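Computational Design of Enzyme (Synthetic construct, PDB 3TP4) is of unknown function but was probably designed to carry an activated serine-containing catalytic triad on a TIM-barrel framework related to glycosyl hydrolase family 26. Local coordinates at residues A[202-207]-A[213-218]; A[168-173]-A[198-203]. One frame throughout, in Å; residues are numbered along the deposited sequence.

Interaction 1: residues A[202-207]-A[213-218]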
ATOM      1  N   GLU A 202      -6.582 -11.044  -2.228  1.00 25.25           N
ATOM      2  CA  GLU A 202      -7.500 -12.071  -2.704  1.00 25.42           C
ATOM      3  C   GLU A 202      -8.894 -11.915  -2.082  1.00 27.77           C
ATOM      4  O   GLU A 202      -9.909 -12.006  -2.776  1.00 27.34           O
ATOM      5  CB  GLU A 202      -6.898 -13.460  -2.440  1.00 21.16           C
ATOM      6  CG  GLU A 202      -5.727 -13.750  -3.384  1.00 21.43           C
ATOM      7  CD  GLU A 202      -4.743 -14.779  -2.861  1.00 29.67           C
ATOM      8  OE1 GLU A 202      -4.891 -15.234  -1.701  1.00 27.00           O
ATOM      9  OE2 GLU A 202      -3.817 -15.134  -3.627  1.00 25.94           O
ATOM     10  N   TYR A 203      -8.948 -11.653  -0.782  1.00 24.30           N
ATOM     11  CA  TYR A 203     -10.239 -11.429  -0.133  1.00 26.10           C
ATOM     12  C   TYR A 203     -10.968 -10.240  -0.772  1.00 29.33           C
ATOM     13  O   TYR A 203     -12.117 -10.364  -1.190  1.00 29.36           O
ATOM     14  CB  TYR A 203     -10.099 -11.234   1.382  1.00 20.62           C
ATOM     15  CG  TYR A 203     -11.444 -11.199   2.089  1.00 31.47           C
ATOM     16  CD1 TYR A 203     -12.142 -12.371   2.335  1.00 33.82           C
ATOM     17  CD2 TYR A 203     -12.025  -9.995   2.483  1.00 30.34           C
ATOM     18  CE1 TYR A 203     -13.375 -12.360   2.971  1.00 30.63           C
ATOM     19  CE2 TYR A 203     -13.262  -9.966   3.126  1.00 34.89           C
ATOM     20  CZ  TYR A 203     -13.933 -11.167   3.361  1.00 36.59           C
ATOM     21  OH  TYR A 203     -15.159 -11.190   3.990  1.00 33.33           O
ATOM     22  N   LEU A 204     -10.291  -9.102  -0.883  1.00 29.20           N
ATOM     23  CA  LEU A 204     -10.916  -7.919  -1.477  1.00 28.86           C
ATOM     24  C   LEU A 204     -11.302  -8.134  -2.943  1.00 28.98           C
ATOM     25  O   LEU A 204     -12.428  -7.843  -3.342  1.00 26.70           O
ATOM     26  CB  LEU A 204     -10.007  -6.690  -1.347  1.00 28.31           C
ATOM     27  CG  LEU A 204      -9.833  -6.116   0.070  1.00 28.75           C
ATOM     28  CD1 LEU A 204      -8.706  -5.115   0.106  1.00 22.72           C
ATOM     29  CD2 LEU A 204     -11.130  -5.480   0.624  1.00 28.20           C
ATOM     30  N   ARG A 205     -10.364  -8.626  -3.746  1.00 25.35           N
ATOM     31  CA  ARG A 205     -10.593  -8.751  -5.185  1.00 25.98           C
ATOM     32  C   ARG A 205     -11.482  -9.948  -5.521  1.00 35.37           C
ATOM     33  O   ARG A 205     -12.504  -9.812  -6.191  1.00 35.53           O
ATOM     34  CB  ARG A 205      -9.265  -8.873  -5.938  1.00 25.28           C
ATOM     35  CG  ARG A 205      -9.399  -9.148  -7.446  1.00 28.54           C
ATOM     36  CD  ARG A 205      -8.055  -9.567  -8.072  1.00 32.00           C
ATOM     37  NE  ARG A 205      -7.574 -10.838  -7.509  1.00 26.02           N
ATOM     38  CZ  ARG A 205      -6.300 -11.240  -7.495  1.00 30.46           C
ATOM     39  NH1 ARG A 205      -5.338 -10.492  -8.028  1.00 26.40           N
ATOM     40  NH2 ARG A 205      -5.981 -12.406  -6.942  1.00 26.14           N
ATOM     41  N   ASP A 206     -11.092 -11.124  -5.050  1.00 28.96           N
ATOM     42  CA  ASP A 206     -11.739 -12.352  -5.507  1.00 32.47           C
ATOM     43  C   ASP A 206     -12.972 -12.674  -4.689  1.00 31.21           C
ATOM     44  O   ASP A 206     -13.950 -13.203  -5.210  1.00 36.75           O
ATOM     45  CB  ASP A 206     -10.770 -13.530  -5.434  1.00 27.98           C
ATOM     46  CG  ASP A 206      -9.521 -13.315  -6.265  1.00 32.08           C
ATOM     47  OD1 ASP A 206      -9.623 -12.739  -7.364  1.00 31.12           O
ATOM     48  OD2 ASP A 206      -8.435 -13.726  -5.822  1.00 33.56           O
ATOM     49  N   VAL A 207     -12.908 -12.400  -3.396  1.00 29.50           N
ATOM     50  CA  VAL A 207     -14.027 -12.709  -2.522  1.00 32.79           C
ATOM     51  C   VAL A 207     -15.073 -11.586  -2.506  1.00 37.89           C
ATOM     52  O   VAL A 207     -16.262 -11.855  -2.599  1.00 35.76           O
ATOM     53  CB  VAL A 207     -13.574 -13.054  -1.087  1.00 39.61           C
ATOM     54  CG1 VAL A 207     -14.787 -13.204  -0.174  1.00 45.45           C
ATOM     55  CG2 VAL A 207     -12.726 -14.353  -1.075  1.00 27.82           C
ATOM     56  N   PHE A 213      -9.516  -0.748  -6.968  1.00 31.71           N
ATOM     57  CA  PHE A 213      -8.246  -0.639  -6.255  1.00 25.02           C
ATOM     58  C   PHE A 213      -7.020  -0.896  -7.147  1.00 27.86           C
ATOM     59  O   PHE A 213      -7.001  -1.814  -7.987  1.00 26.08           O
ATOM     60  CB  PHE A 213      -8.171  -1.620  -5.078  1.00 24.07           C
ATOM     61  CG  PHE A 213      -8.855  -1.151  -3.824  1.00 24.77           C
ATOM     62  CD1 PHE A 213      -9.544   0.039  -3.791  1.00 28.44           C
ATOM     63  CD2 PHE A 213      -8.791  -1.916  -2.668  1.00 26.00           C
ATOM     64  CE1 PHE A 213     -10.165   0.460  -2.633  1.00 28.50           C
ATOM     65  CE2 PHE A 213      -9.411  -1.504  -1.513  1.00 27.38           C
ATOM     66  CZ  PHE A 213     -10.101  -0.310  -1.493  1.00 30.42           C
ATOM     67  N   LEU A 214      -5.998  -0.074  -6.936  1.00 22.75           N
ATOM     68  CA  LEU A 214      -4.630  -0.387  -7.323  1.00 24.22           C
ATOM     69  C   LEU A 214      -3.916  -0.689  -6.007  1.00 25.44           C
ATOM     70  O   LEU A 214      -4.229  -0.088  -4.983  1.00 26.27           O
ATOM     71  CB  LEU A 214      -3.974   0.804  -8.026  1.00 22.19           C
ATOM     72  CG  LEU A 214      -4.629   1.221  -9.345  1.00 23.01           C
ATOM     73  CD1 LEU A 214      -3.939   2.443  -9.970  1.00 23.14           C
ATOM     74  CD2 LEU A 214      -4.651   0.038 -10.341  1.00 20.20           C
ATOM     75  N   TYR A 215      -2.983  -1.631  -6.022  1.00 25.50           N
ATOM     76  CA  TYR A 215      -2.398  -2.118  -4.778  1.00 23.94           C
ATOM     77  C   TYR A 215      -0.975  -1.628  -4.587  1.00 28.02           C
ATOM     78  O   TYR A 215      -0.107  -1.889  -5.408  1.00 24.15           O
ATOM     79  CB  TYR A 215      -2.485  -3.649  -4.706  1.00 21.25           C
ATOM     80  CG  TYR A 215      -3.911  -4.115  -4.526  1.00 21.50           C
ATOM     81  CD1 TYR A 215      -4.710  -4.422  -5.630  1.00 23.22           C
ATOM     82  CD2 TYR A 215      -4.470  -4.208  -3.263  1.00 25.65           C
ATOM     83  CE1 TYR A 215      -6.019  -4.834  -5.473  1.00 24.43           C
ATOM     84  CE2 TYR A 215      -5.782  -4.614  -3.092  1.00 27.64           C
ATOM     85  CZ  TYR A 215      -6.546  -4.927  -4.199  1.00 27.35           C
ATOM     86  OH  TYR A 215      -7.845  -5.326  -4.020  1.00 25.34           O
ATOM     87  N   ALA A 216      -0.752  -0.900  -3.499  1.00 25.43           N
ATOM     88  CA  ALA A 216       0.566  -0.347  -3.215  1.00 25.02           C
ATOM     89  C   ALA A 216       1.245  -1.097  -2.073  1.00 26.24           C
ATOM     90  O   ALA A 216       0.590  -1.583  -1.150  1.00 25.80           O
ATOM     91  CB  ALA A 216       0.464   1.152  -2.892  1.00 25.85           C
ATOM     92  N   TRP A 217       2.567  -1.188  -2.163  1.00 24.11           N
ATOM     93  CA  TRP A 217       3.405  -1.787  -1.133  1.00 25.02           C
ATOM     94  C   TRP A 217       4.704  -1.000  -1.071  1.00 24.64           C
ATOM     95  O   TRP A 217       5.358  -0.800  -2.090  1.00 22.14           O
ATOM     96  CB  TRP A 217       3.724  -3.240  -1.485  1.00 20.45           C
ATOM     97  CG  TRP A 217       4.909  -3.834  -0.738  1.00 24.77           C
ATOM     98  CD1 TRP A 217       4.894  -4.422   0.508  1.00 21.27           C
ATOM     99  CD2 TRP A 217       6.267  -3.916  -1.204  1.00 25.25           C
ATOM    100  NE1 TRP A 217       6.170  -4.874   0.832  1.00 22.71           N
ATOM    101  CE2 TRP A 217       7.023  -4.565  -0.198  1.00 22.32           C
ATOM    102  CE3 TRP A 217       6.919  -3.499  -2.375  1.00 26.60           C
ATOM    103  CZ2 TRP A 217       8.391  -4.807  -0.335  1.00 21.82           C
ATOM    104  CZ3 TRP A 217       8.269  -3.734  -2.504  1.00 28.64           C
ATOM    105  CH2 TRP A 217       8.996  -4.386  -1.491  1.00 20.88           C
ATOM    106  N   GLY A 218       5.069  -0.544   0.119  1.00 19.12           N
ATOM    107  CA  GLY A 218       6.369   0.077   0.334  1.00 22.92           C
ATOM    108  C   GLY A 218       6.915  -0.424   1.656  1.00 23.13           C
ATOM    109  O   GLY A 218       6.220  -0.354   2.670  1.00 24.36           O
TER

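Interaction 2: residues A[168-173]-A[198-203]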
ATOM      1  N   ILE A 168      -8.775   3.985  -6.442  1.00 30.63           N
ATOM      2  CA  ILE A 168      -8.097   4.243  -5.182  1.00 25.49           C
ATOM      3  C   ILE A 168      -6.800   3.437  -5.134  1.00 27.78           C
ATOM      4  O   ILE A 168      -6.791   2.241  -5.434  1.00 27.84           O
ATOM      5  CB  ILE A 168      -8.987   3.839  -3.978  1.00 27.77           C
ATOM      6  CG1 ILE A 168     -10.170   4.798  -3.842  1.00 31.30           C
ATOM      7  CG2 ILE A 168      -8.190   3.854  -2.680  1.00 24.85           C
ATOM      8  CD1 ILE A 168     -11.196   4.332  -2.831  1.00 36.86           C
ATOM      9  N   VAL A 169      -5.704   4.097  -4.792  1.00 24.43           N
ATOM     10  CA  VAL A 169      -4.446   3.394  -4.575  1.00 25.09           C
ATOM     11  C   VAL A 169      -4.449   2.933  -3.129  1.00 28.80           C
ATOM     12  O   VAL A 169      -4.299   3.745  -2.205  1.00 23.89           O
ATOM     13  CB  VAL A 169      -3.241   4.314  -4.836  1.00 24.01           C
ATOM     14  CG1 VAL A 169      -1.936   3.551  -4.626  1.00 21.65           C
ATOM     15  CG2 VAL A 169      -3.323   4.885  -6.243  1.00 23.27           C
ATOM     16  N   PHE A 170      -4.684   1.641  -2.936  1.00 26.23           N
ATOM     17  CA  PHE A 170      -4.853   1.071  -1.603  1.00 28.27           C
ATOM     18  C   PHE A 170      -3.554   0.437  -1.149  1.00 24.75           C
ATOM     19  O   PHE A 170      -2.998  -0.399  -1.853  1.00 25.61           O
ATOM     20  CB  PHE A 170      -5.953  -0.002  -1.616  1.00 23.01           C
ATOM     21  CG  PHE A 170      -6.132  -0.687  -0.305  1.00 25.44           C
ATOM     22  CD1 PHE A 170      -6.433   0.045   0.838  1.00 27.73           C
ATOM     23  CD2 PHE A 170      -6.005  -2.066  -0.204  1.00 24.73           C
ATOM     24  CE1 PHE A 170      -6.606  -0.583   2.055  1.00 27.83           C
ATOM     25  CE2 PHE A 170      -6.177  -2.702   1.012  1.00 27.08           C
ATOM     26  CZ  PHE A 170      -6.476  -1.964   2.140  1.00 26.05           C
ATOM     27  N   ARG A 171      -3.076   0.842   0.023  1.00 20.04           N
ATOM     28  CA  ARG A 171      -1.809   0.366   0.553  1.00 22.07           C
ATOM     29  C   ARG A 171      -2.037  -0.399   1.848  1.00 24.60           C
ATOM     30  O   ARG A 171      -2.077   0.196   2.932  1.00 26.29           O
ATOM     31  CB  ARG A 171      -0.865   1.537   0.824  1.00 25.36           C
ATOM     32  CG  ARG A 171       0.475   1.097   1.383  1.00 29.89           C
ATOM     33  CD  ARG A 171       1.390   2.284   1.662  1.00 25.29           C
ATOM     34  NE  ARG A 171       2.716   1.825   2.064  1.00 21.48           N
ATOM     35  CZ  ARG A 171       3.719   2.629   2.399  1.00 23.45           C
ATOM     36  NH1 ARG A 171       3.559   3.954   2.374  1.00 21.75           N
ATOM     37  NH2 ARG A 171       4.880   2.099   2.758  1.00 21.38           N
ATOM     38  N   PRO A 172      -2.173  -1.727   1.746  1.00 26.65           N
ATOM     39  CA  PRO A 172      -2.528  -2.519   2.934  1.00 31.44           C
ATOM     40  C   PRO A 172      -1.340  -2.918   3.824  1.00 30.00           C
ATOM     41  O   PRO A 172      -0.416  -3.592   3.370  1.00 27.91           O
ATOM     42  CB  PRO A 172      -3.193  -3.764   2.334  1.00 28.95           C
ATOM     43  CG  PRO A 172      -2.569  -3.916   0.992  1.00 22.47           C
ATOM     44  CD  PRO A 172      -2.208  -2.522   0.503  1.00 21.87           C
ATOM     45  N   TRP A 173      -1.391  -2.491   5.086  1.00 26.98           N
ATOM     46  CA  TRP A 173      -0.475  -2.935   6.146  1.00 23.65           C
ATOM     47  C   TRP A 173       0.940  -2.381   6.036  1.00 26.51           C
ATOM     48  O   TRP A 173       1.869  -3.083   5.611  1.00 26.88           O
ATOM     49  CB  TRP A 173      -0.464  -4.468   6.250  1.00 26.88           C
ATOM     50  CG  TRP A 173      -1.841  -5.057   6.146  1.00 28.97           C
ATOM     51  CD1 TRP A 173      -2.253  -6.030   5.281  1.00 30.00           C
ATOM     52  CD2 TRP A 173      -2.995  -4.687   6.915  1.00 25.66           C
ATOM     53  NE1 TRP A 173      -3.592  -6.289   5.465  1.00 28.85           N
ATOM     54  CE2 TRP A 173      -4.068  -5.488   6.469  1.00 27.03           C
ATOM     55  CE3 TRP A 173      -3.220  -3.773   7.949  1.00 26.78           C
ATOM     56  CZ2 TRP A 173      -5.351  -5.396   7.018  1.00 33.74           C
ATOM     57  CZ3 TRP A 173      -4.501  -3.668   8.482  1.00 29.90           C
ATOM     58  CH2 TRP A 173      -5.546  -4.481   8.020  1.00 37.75           C
ATOM     59  N   ARG A 198      -1.166 -11.127   0.588  1.00 21.74           N
ATOM     60  CA  ARG A 198      -1.783 -11.899  -0.504  1.00 26.10           C
ATOM     61  C   ARG A 198      -3.250 -12.197  -0.203  1.00 27.35           C
ATOM     62  O   ARG A 198      -4.117 -12.011  -1.059  1.00 26.76           O
ATOM     63  CB  ARG A 198      -1.003 -13.192  -0.780  1.00 25.22           C
ATOM     64  CG  ARG A 198       0.377 -12.950  -1.431  1.00 27.19           C
ATOM     65  CD  ARG A 198       1.303 -14.141  -1.259  1.00 25.61           C
ATOM     66  NE  ARG A 198       2.632 -13.892  -1.813  1.00 23.86           N
ATOM     67  CZ  ARG A 198       3.690 -14.677  -1.601  1.00 27.24           C
ATOM     68  NH1 ARG A 198       3.588 -15.758  -0.841  1.00 26.19           N
ATOM     69  NH2 ARG A 198       4.857 -14.378  -2.147  1.00 28.31           N
ATOM     70  N   PHE A 199      -3.525 -12.661   1.015  1.00 27.76           N
ATOM     71  CA  PHE A 199      -4.908 -12.861   1.443  1.00 28.61           C
ATOM     72  C   PHE A 199      -5.709 -11.578   1.344  1.00 27.42           C
ATOM     73  O   PHE A 199      -6.849 -11.584   0.907  1.00 23.84           O
ATOM     74  CB  PHE A 199      -4.989 -13.363   2.882  1.00 28.00           C
ATOM     75  CG  PHE A 199      -6.395 -13.445   3.408  1.00 26.52           C
ATOM     76  CD1 PHE A 199      -7.236 -14.477   3.011  1.00 27.38           C
ATOM     77  CD2 PHE A 199      -6.881 -12.489   4.292  1.00 26.03           C
ATOM     78  CE1 PHE A 199      -8.532 -14.557   3.486  1.00 29.35           C
ATOM     79  CE2 PHE A 199      -8.176 -12.565   4.781  1.00 23.87           C
ATOM     80  CZ  PHE A 199      -9.007 -13.593   4.368  1.00 28.20           C
ATOM     81  N   THR A 200      -5.120 -10.472   1.783  1.00 26.86           N
ATOM     82  CA  THR A 200      -5.818  -9.196   1.733  1.00 27.65           C
ATOM     83  C   THR A 200      -6.273  -8.893   0.304  1.00 30.43           C
ATOM     84  O   THR A 200      -7.423  -8.470   0.068  1.00 22.44           O
ATOM     85  CB  THR A 200      -4.921  -8.054   2.248  1.00 29.15           C
ATOM     86  OG1 THR A 200      -4.688  -8.222   3.654  1.00 25.03           O
ATOM     87  CG2 THR A 200      -5.570  -6.693   2.007  1.00 28.79           C
ATOM     88  N   VAL A 201      -5.365  -9.101  -0.645  1.00 20.53           N
ATOM     89  CA  VAL A 201      -5.663  -8.815  -2.044  1.00 22.41           C
ATOM     90  C   VAL A 201      -6.735  -9.769  -2.559  1.00 23.87           C
ATOM     91  O   VAL A 201      -7.680  -9.366  -3.230  1.00 23.39           O
ATOM     92  CB  VAL A 201      -4.423  -8.948  -2.935  1.00 25.58           C
ATOM     93  CG1 VAL A 201      -4.843  -8.967  -4.392  1.00 29.29           C
ATOM     94  CG2 VAL A 201      -3.445  -7.794  -2.687  1.00 26.63           C
ATOM     95  N   GLU A 202      -6.582 -11.044  -2.228  1.00 25.25           N
ATOM     96  CA  GLU A 202      -7.500 -12.071  -2.704  1.00 25.42           C
ATOM     97  C   GLU A 202      -8.894 -11.915  -2.082  1.00 27.77           C
ATOM     98  O   GLU A 202      -9.909 -12.006  -2.776  1.00 27.34           O
ATOM     99  CB  GLU A 202      -6.898 -13.460  -2.440  1.00 21.16           C
ATOM    100  CG  GLU A 202      -5.727 -13.750  -3.384  1.00 21.43           C
ATOM    101  CD  GLU A 202      -4.743 -14.779  -2.861  1.00 29.67           C
ATOM    102  OE1 GLU A 202      -4.891 -15.234  -1.701  1.00 27.00           O
ATOM    103  OE2 GLU A 202      -3.817 -15.134  -3.627  1.00 25.94           O
ATOM    104  N   TYR A 203      -8.948 -11.653  -0.782  1.00 24.30           N
ATOM    105  CA  TYR A 203     -10.239 -11.429  -0.133  1.00 26.10           C
ATOM    106  C   TYR A 203     -10.968 -10.240  -0.772  1.00 29.33           C
ATOM    107  O   TYR A 203     -12.117 -10.364  -1.190  1.00 29.36           O
ATOM    108  CB  TYR A 203     -10.099 -11.234   1.382  1.00 20.62           C
ATOM    109  CG  TYR A 203     -11.444 -11.199   2.089  1.00 31.47           C
ATOM    110  CD1 TYR A 203     -12.142 -12.371   2.335  1.00 33.82           C
ATOM    111  CD2 TYR A 203     -12.025  -9.995   2.483  1.00 30.34           C
ATOM    112  CE1 TYR A 203     -13.375 -12.360   2.971  1.00 30.63           C
ATOM    113  CE2 TYR A 203     -13.262  -9.966   3.126  1.00 34.89           C
ATOM    114  CZ  TYR A 203     -13.933 -11.167   3.361  1.00 36.59           C
ATOM    115  OH  TYR A 203     -15.159 -11.190   3.990  1.00 33.33           O
TER

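Interaction 1: residues A[202-207]-A[213-218]
L204 meets F213 and Y215 where helix 190-207 lies against the next strand of a TIM barrel; segments 202-207 and 213-217 run nearly antiparallel at 155°, with their axes 11.0 Å apart. The apolar contact rests on one leucine branch. L204 CD1 approaches the edge of the F213 ring, close to its plane and 4.0 Å from CE2, and also lies at the rim of Y215, 4.4 Å from its CE2. A branched aliphatic residue suits this place because a single methyl can serve two aromatic edges. The tyrosine supplies length: with CG anti to its carbonyl carbon (chi1 -70°), the ring reaches from the strand until its OH rests 3.7 Å from L204 CB, a van der Waals approach that brings the hydroxyl beside the helix surface. F213 stacks in turn on F170 of the adjacent strand.

A salt bridge within the helix lies beside this contact. R205 comes only loosely near the Y215 hydroxyl, its N 4.2 Å from OH; its guanidinium grips D206 side-on through NE and NH2, while NH1 bonds the carbonyl of V9. NH2 meets D206 OD2 on the syn side at 3.0 Å, nearly straight, whereas NE reaches D206 OD1 at 2.8 Å from 43° out of the carboxylate plane.

Interaction 2: residues A[168-173]-A[198-203]
T200 meets W173, P172 and F170 where strand 168-174 of the TIM barrel faces helix 190-207, which follows it in the chain and covers it from outside. The tight part of this buried contact centres on the threonine, whose two branches do different work. With OG1 beside the backbone N (chi1 -68°), the hydroxyl reaches the indole and the methyl CG2 is left to face the proline, 3.8 Å from P172 CB. W173 NE1 donates to T200 OG1 over 2.9 Å, with an N-H...O angle of 163° and the oxygen only 3° from the ring plane. OG1 also bonds the backbone carbonyl of L196, so the hydroxyl takes a proton from the indole and gives its own to the helix backbone. Threonine suits the place because one small residue offers both a methyl and a polar group. Without the indole N-H, a phenylalanine in place of W173 would probably leave T200 OG1 lacking its donor inside a buried interface.

The approach of F170 to T200 is looser, edge to methyl, although F170 is well packed by L204 and Y215. V201 is barely covered by the strand, and the helix turns R198 and Y203 toward its partly exposed side. The F170 ring is itself covered on one face by its own strand, P172 N lying 4.1 Å above its centre, while at its edge CE2 stands 4.2 Å from T200 CG2.

Together the two contacts cover a beta-alpha-beta crossover. Along the chain come strand 168-174, helix 190-207 and strand 213-217; interaction 2 joins the first strand to the helix, and interaction 1 joins the helix to the second. Their centres are about 3 Å apart, and the segments overlap at E202 and Y203, so T200 and L204, one turn apart on the same helix, carry the two contacts. The strands are parallel neighbours in the barrel sheet, with F170 N probably hydrogen-bonded to L214 O at 2.7 Å. One helix thus packs over adjacent strands of the barrel wall. It also reaches the Ig-like region, through E202 to H376 and D206 to R396, linking barrel and C-terminal domain.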